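Local coordinates for protein ricin B-related lectin (Polyporus squamosus, PDB 5MUA) that binds galactose through its beta-trefoil lectin part, probably as part of larger glycans, and carries a papain-like, calcium-dependent cysteine protease domain, at residues L180-W191 with V254-F265. Numbering follows the deposited sequence. Where two conformers were deposited one is given.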
loop_
_atom_site.group_PDB
_atom_site.type_symbol
_atom_site.label_atom_id
_atom_site.label_comp_id
_atom_site.label_asym_id
_atom_site.label_seq_id
_atom_site.Cartn_x
_atom_site.Cartn_y
_atom_site.Cartn_z
ATOM N N LEU B 180 14.840 -9.044 2.408
ATOM C CA LEU B 180 14.882 -9.537 3.800
ATOM C C LEU B 180 13.615 -10.319 4.089
ATOM O O LEU B 180 12.496 -9.882 3.780
ATOM C CB LEU B 180 15.039 -8.443 4.829
ATOM C CG LEU B 180 14.969 -8.845 6.319
ATOM C CD1 LEU B 180 16.181 -9.771 6.571
ATOM C CD2 LEU B 180 15.082 -7.575 7.171
ATOM N N VAL B 181 13.798 -11.487 4.651
ATOM C CA VAL B 181 12.673 -12.333 5.062
ATOM C C VAL B 181 12.453 -11.999 6.532
ATOM O O VAL B 181 13.324 -12.195 7.387
ATOM C CB VAL B 181 12.993 -13.846 4.886
ATOM C CG1 VAL B 181 11.923 -14.737 5.511
ATOM C CG2 VAL B 181 13.205 -14.213 3.430
ATOM N N LEU B 182 11.246 -11.507 6.850
ATOM C CA LEU B 182 10.913 -11.127 8.202
ATOM C C LEU B 182 10.501 -12.309 9.039
ATOM O O LEU B 182 10.004 -13.297 8.511
ATOM C CB LEU B 182 9.707 -10.160 8.181
ATOM C CG LEU B 182 10.073 -8.879 7.419
ATOM C CD1 LEU B 182 8.781 -8.105 7.251
ATOM C CD2 LEU B 182 11.125 -8.026 8.135
ATOM N N THR B 183 10.597 -12.134 10.350
ATOM C CA THR B 183 10.050 -13.103 11.289
ATOM C C THR B 183 8.577 -12.837 11.517
ATOM O O THR B 183 8.040 -11.745 11.242
ATOM C CB THR B 183 10.724 -13.016 12.673
ATOM O OG1 THR B 183 10.486 -11.743 13.263
ATOM C CG2 THR B 183 12.291 -13.256 12.578
ATOM N N ARG B 184 7.932 -13.866 12.078
ATOM C CA ARG B 184 6.555 -13.662 12.521
ATOM C C ARG B 184 6.383 -12.602 13.554
ATOM O O ARG B 184 5.419 -11.815 13.546
ATOM C CB ARG B 184 5.902 -15.011 12.903
ATOM C CG ARG B 184 5.548 -15.776 11.651
ATOM C CD ARG B 184 4.656 -16.966 11.935
ATOM N NE ARG B 184 4.548 -17.890 10.803
ATOM C CZ ARG B 184 3.650 -18.891 10.735
ATOM N NH1 ARG B 184 2.726 -19.064 11.701
ATOM N NH2 ARG B 184 3.669 -19.725 9.705
ATOM N N ASP B 185 7.319 -12.500 14.472
ATOM C CA ASP B 185 7.225 -11.456 15.451
ATOM C C ASP B 185 7.237 -10.122 14.814
ATOM O O ASP B 185 6.494 -9.214 15.212
ATOM C CB ASP B 185 8.367 -11.578 16.464
ATOM C CG ASP B 185 8.158 -12.723 17.469
ATOM O OD1 ASP B 185 7.060 -13.228 17.657
ATOM O OD2 ASP B 185 9.158 -13.085 18.120
ATOM N N GLN B 186 8.083 -9.967 13.793
ATOM C CA GLN B 186 8.192 -8.690 13.146
ATOM C C GLN B 186 6.932 -8.343 12.322
ATOM O O GLN B 186 6.431 -7.220 12.442
ATOM C CB GLN B 186 9.410 -8.661 12.244
ATOM C CG GLN B 186 10.732 -8.608 13.046
ATOM C CD GLN B 186 11.921 -9.051 12.216
ATOM O OE1 GLN B 186 11.757 -9.629 11.134
ATOM N NE2 GLN B 186 13.109 -8.848 12.733
ATOM N N ILE B 187 6.452 -9.304 11.539
ATOM C CA ILE B 187 5.231 -9.162 10.758
ATOM C C ILE B 187 4.109 -8.811 11.678
ATOM O O ILE B 187 3.381 -7.840 11.460
ATOM C CB ILE B 187 4.918 -10.421 9.948
ATOM C CG1 ILE B 187 5.980 -10.557 8.817
ATOM C CG2 ILE B 187 3.579 -10.319 9.253
ATOM C CD1 ILE B 187 6.090 -12.003 8.383
ATOM N N SER B 188 3.927 -9.592 12.723
ATOM C CA SER B 188 2.903 -9.272 13.670
ATOM C C SER B 188 3.015 -7.912 14.354
ATOM O O SER B 188 1.983 -7.270 14.587
ATOM C CB SER B 188 2.760 -10.397 14.688
ATOM O OG SER B 188 2.208 -11.502 14.023
ATOM N N SER B 189 4.217 -7.444 14.673
ATOM C CA SER B 189 4.373 -6.156 15.337
ATOM C C SER B 189 3.973 -5.025 14.357
ATOM O O SER B 189 3.329 -4.080 14.738
ATOM C CB SER B 189 5.790 -5.957 15.948
ATOM O OG SER B 189 6.721 -5.623 14.942
ATOM N N ILE B 190 4.322 -5.176 13.097
ATOM C CA ILE B 190 3.921 -4.191 12.041
ATOM C C ILE B 190 2.408 -4.166 11.925
ATOM O O ILE B 190 1.820 -3.117 11.807
ATOM C CB ILE B 190 4.575 -4.505 10.656
ATOM C CG1 ILE B 190 6.077 -4.343 10.738
ATOM C CG2 ILE B 190 4.049 -3.547 9.537
ATOM C CD1 ILE B 190 6.839 -5.092 9.633
ATOM N N TRP B 191 1.799 -5.349 11.917
ATOM C CA TRP B 191 0.377 -5.501 11.754
ATOM C C TRP B 191 -0.357 -4.899 12.956
ATOM O O TRP B 191 -1.308 -4.137 12.768
ATOM C CB TRP B 191 -0.021 -6.974 11.531
ATOM C CG TRP B 191 -1.515 -7.051 11.373
ATOM C CD1 TRP B 191 -2.190 -6.824 10.260
ATOM C CD2 TRP B 191 -2.477 -7.352 12.390
ATOM N NE1 TRP B 191 -3.551 -6.954 10.467
ATOM C CE2 TRP B 191 -3.751 -7.261 11.788
ATOM C CE3 TRP B 191 -2.390 -7.643 13.757
ATOM C CZ2 TRP B 191 -4.922 -7.499 12.488
ATOM C CZ3 TRP B 191 -3.589 -7.890 14.479
ATOM C CH2 TRP B 191 -4.827 -7.806 13.833
ATOM N N VAL B 254 7.575 -15.838 2.841
ATOM C CA VAL B 254 8.315 -17.105 2.979
ATOM C C VAL B 254 8.846 -17.142 4.356
ATOM O O VAL B 254 8.949 -16.142 5.035
ATOM C CB VAL B 254 9.389 -17.371 1.887
ATOM C CG1 VAL B 254 8.809 -17.272 0.498
ATOM C CG2 VAL B 254 10.557 -16.428 1.967
ATOM N N GLU B 255 9.157 -18.354 4.806
ATOM C CA GLU B 255 9.481 -18.612 6.190
ATOM C C GLU B 255 10.994 -18.574 6.333
ATOM O O GLU B 255 11.701 -19.144 5.530
ATOM C CB GLU B 255 9.008 -20.049 6.579
ATOM C CG GLU B 255 7.496 -20.226 6.733
ATOM C CD GLU B 255 6.995 -19.505 7.952
ATOM O OE1 GLU B 255 7.703 -19.442 8.970
ATOM O OE2 GLU B 255 5.889 -19.032 7.924
ATOM N N ARG B 256 11.468 -17.968 7.408
ATOM C CA ARG B 256 12.874 -18.109 7.752
ATOM C C ARG B 256 13.413 -19.484 7.955
ATOM O O ARG B 256 14.527 -19.758 7.527
ATOM C CB ARG B 256 13.234 -17.265 8.927
ATOM C CG ARG B 256 13.995 -16.089 8.366
ATOM C CD ARG B 256 14.456 -15.334 9.484
ATOM N NE ARG B 256 14.459 -13.925 9.225
ATOM C CZ ARG B 256 14.903 -13.091 10.135
ATOM N NH1 ARG B 256 15.442 -13.620 11.261
ATOM N NH2 ARG B 256 14.899 -11.793 9.884
ATOM N N GLY B 257 12.615 -20.349 8.549
ATOM C CA GLY B 257 13.069 -21.770 8.758
ATOM C C GLY B 257 13.064 -22.572 7.500
ATOM O O GLY B 257 13.672 -23.646 7.422
ATOM N N ASN B 258 12.354 -22.104 6.473
ATOM C CA ASN B 258 12.336 -22.810 5.223
ATOM C C ASN B 258 11.868 -21.891 4.124
ATOM O O ASN B 258 10.642 -21.663 3.967
ATOM C CB ASN B 258 11.380 -24.003 5.286
ATOM C CG ASN B 258 11.393 -24.830 4.010
ATOM O OD1 ASN B 258 11.920 -24.454 2.935
ATOM N ND2 ASN B 258 10.824 -25.993 4.127
ATOM N N PHE B 259 12.818 -21.441 3.319
ATOM C CA PHE B 259 12.531 -20.364 2.409
ATOM C C PHE B 259 11.654 -20.850 1.254
ATOM O O PHE B 259 11.155 -20.026 0.528
ATOM C CB PHE B 259 13.809 -19.814 1.817
ATOM C CG PHE B 259 14.692 -19.088 2.780
ATOM C CD1 PHE B 259 14.211 -18.036 3.534
ATOM C CD2 PHE B 259 16.066 -19.364 2.809
ATOM C CE1 PHE B 259 15.043 -17.303 4.378
ATOM C CE2 PHE B 259 16.898 -18.634 3.636
ATOM C CZ PHE B 259 16.386 -17.603 4.422
ATOM N N SER B 260 11.511 -22.154 1.086
ATOM C CA SER B 260 10.642 -22.717 0.041
ATOM C C SER B 260 9.190 -22.782 0.481
ATOM O O SER B 260 8.317 -23.063 -0.325
ATOM C CB SER B 260 11.115 -24.116 -0.346
ATOM O OG SER B 260 12.332 -24.034 -1.006
ATOM N N THR B 261 8.889 -22.498 1.738
ATOM C CA THR B 261 7.505 -22.573 2.208
ATOM C C THR B 261 6.864 -21.181 2.011
ATOM O O THR B 261 7.346 -20.221 2.622
ATOM C CB THR B 261 7.456 -22.910 3.719
ATOM O OG1 THR B 261 8.140 -24.153 3.935
ATOM C CG2 THR B 261 6.022 -23.017 4.285
ATOM N N VAL B 262 5.777 -21.105 1.242
ATOM C CA VAL B 262 4.941 -19.904 1.175
ATOM C C VAL B 262 3.864 -19.954 2.275
ATOM O O VAL B 262 3.109 -20.911 2.365
ATOM C CB VAL B 262 4.378 -19.708 -0.232
ATOM C CG1 VAL B 262 3.540 -18.456 -0.222
ATOM C CG2 VAL B 262 5.517 -19.626 -1.283
ATOM N N THR B 263 3.814 -18.945 3.121
ATOM C CA THR B 263 2.857 -18.867 4.203
ATOM C C THR B 263 1.920 -17.693 3.870
ATOM O O THR B 263 2.350 -16.728 3.278
ATOM C CB THR B 263 3.556 -18.617 5.517
ATOM O OG1 THR B 263 4.374 -19.759 5.784
ATOM C CG2 THR B 263 2.568 -18.587 6.677
ATOM N N PHE B 264 0.653 -17.809 4.269
ATOM C CA PHE B 264 -0.345 -16.787 3.956
ATOM C C PHE B 264 -0.740 -16.076 5.228
ATOM O O PHE B 264 -0.648 -16.592 6.381
ATOM C CB PHE B 264 -1.486 -17.404 3.166
ATOM C CG PHE B 264 -1.032 -18.185 2.013
ATOM C CD1 PHE B 264 -0.788 -17.570 0.786
ATOM C CD2 PHE B 264 -0.749 -19.545 2.145
ATOM C CE1 PHE B 264 -0.335 -18.298 -0.298
ATOM C CE2 PHE B 264 -0.241 -20.285 1.072
ATOM C CZ PHE B 264 -0.039 -19.673 -0.155
ATOM N N PHE B 265 -1.133 -14.816 5.036
ATOM C CA PHE B 265 -1.381 -13.904 6.094
ATOM C C PHE B 265 -2.684 -13.131 5.807
ATOM O O PHE B 265 -2.900 -12.638 4.688
ATOM C CB PHE B 265 -0.199 -12.951 6.271
ATOM C CG PHE B 265 -0.354 -11.983 7.442
ATOM C CD1 PHE B 265 -0.111 -12.405 8.748
ATOM C CD2 PHE B 265 -0.743 -10.665 7.248
ATOM C CE1 PHE B 265 -0.210 -11.528 9.816
ATOM C CE2 PHE B 265 -0.869 -9.778 8.319
ATOM C CZ PHE B 265 -0.608 -10.197 9.600
HETATM O O HOH W 1 8.456 -13.733 6.401
HETATM O O HOH W 2 15.420 -10.567 12.359
#
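Arg-256 lies edge-on to the carbonyl of Val-181, a compact example of how one arginine can tie a loop to the loop that leads into a helix. Arg-256 NE and NH2 both point at Val-181 O, with NE at 2.8 Å and NH2 at 3.0 Å, and the oxygen lies close to the guanidinium plane. One face of that plane carries the methyl of Thr-183, whose CG2 sits 3.4 Å from Arg-256 NH1. The other branch of Thr-183 turns to the helix: OG1 sits between its own backbone N and carbonyl carbon, from where it accepts from Gln-186 N, while Gln-186 OE1 takes the N-H of Thr-183, completing a capping box. A water links Gln-186 NE2 to Arg-256 NH2, and Tyr-10 bonds NH1, so the guanidinium is fixed from several directions.

The two methyls of Val-181 divide their work. CG1 rests against Val-254 O, and Val-181 CG2 meets both Val-254 CG2 and Phe-259 CE1, each at 3.7 Å. A second water bridges Leu-182 O and Val-254 O.

Arg-184 reaches Glu-255 with an extended chain, and a salt bridge runs from NH2 to OE2 at 2.9 Å. The bond is nearly straight (164°), yet it meets OE2 from above the carboxylate plane, the two flat groups being 64° apart. Thr-263 OG1 donates to the anti lone pair of Glu-255 OE2, at 2.7 Å.

Farther along, Phe-265 receives Ile-187 CG2 over one face in a CH-pi contact and directs its edge at the face of the Trp-191 pyrrole ring in an offset edge-to-face stack, planes at 80°; Trp-191 NE1 is hydrogen-bonded to the carbonyl of Pro-267.

Helix 184-194 thus packs beside the hairpin of strands 246-255 and 261-266 in the papain-like part, with Phe-215 of helix 208-226 against both aromatic rings and strand 144-152 bordering Val-181 and Phe-259.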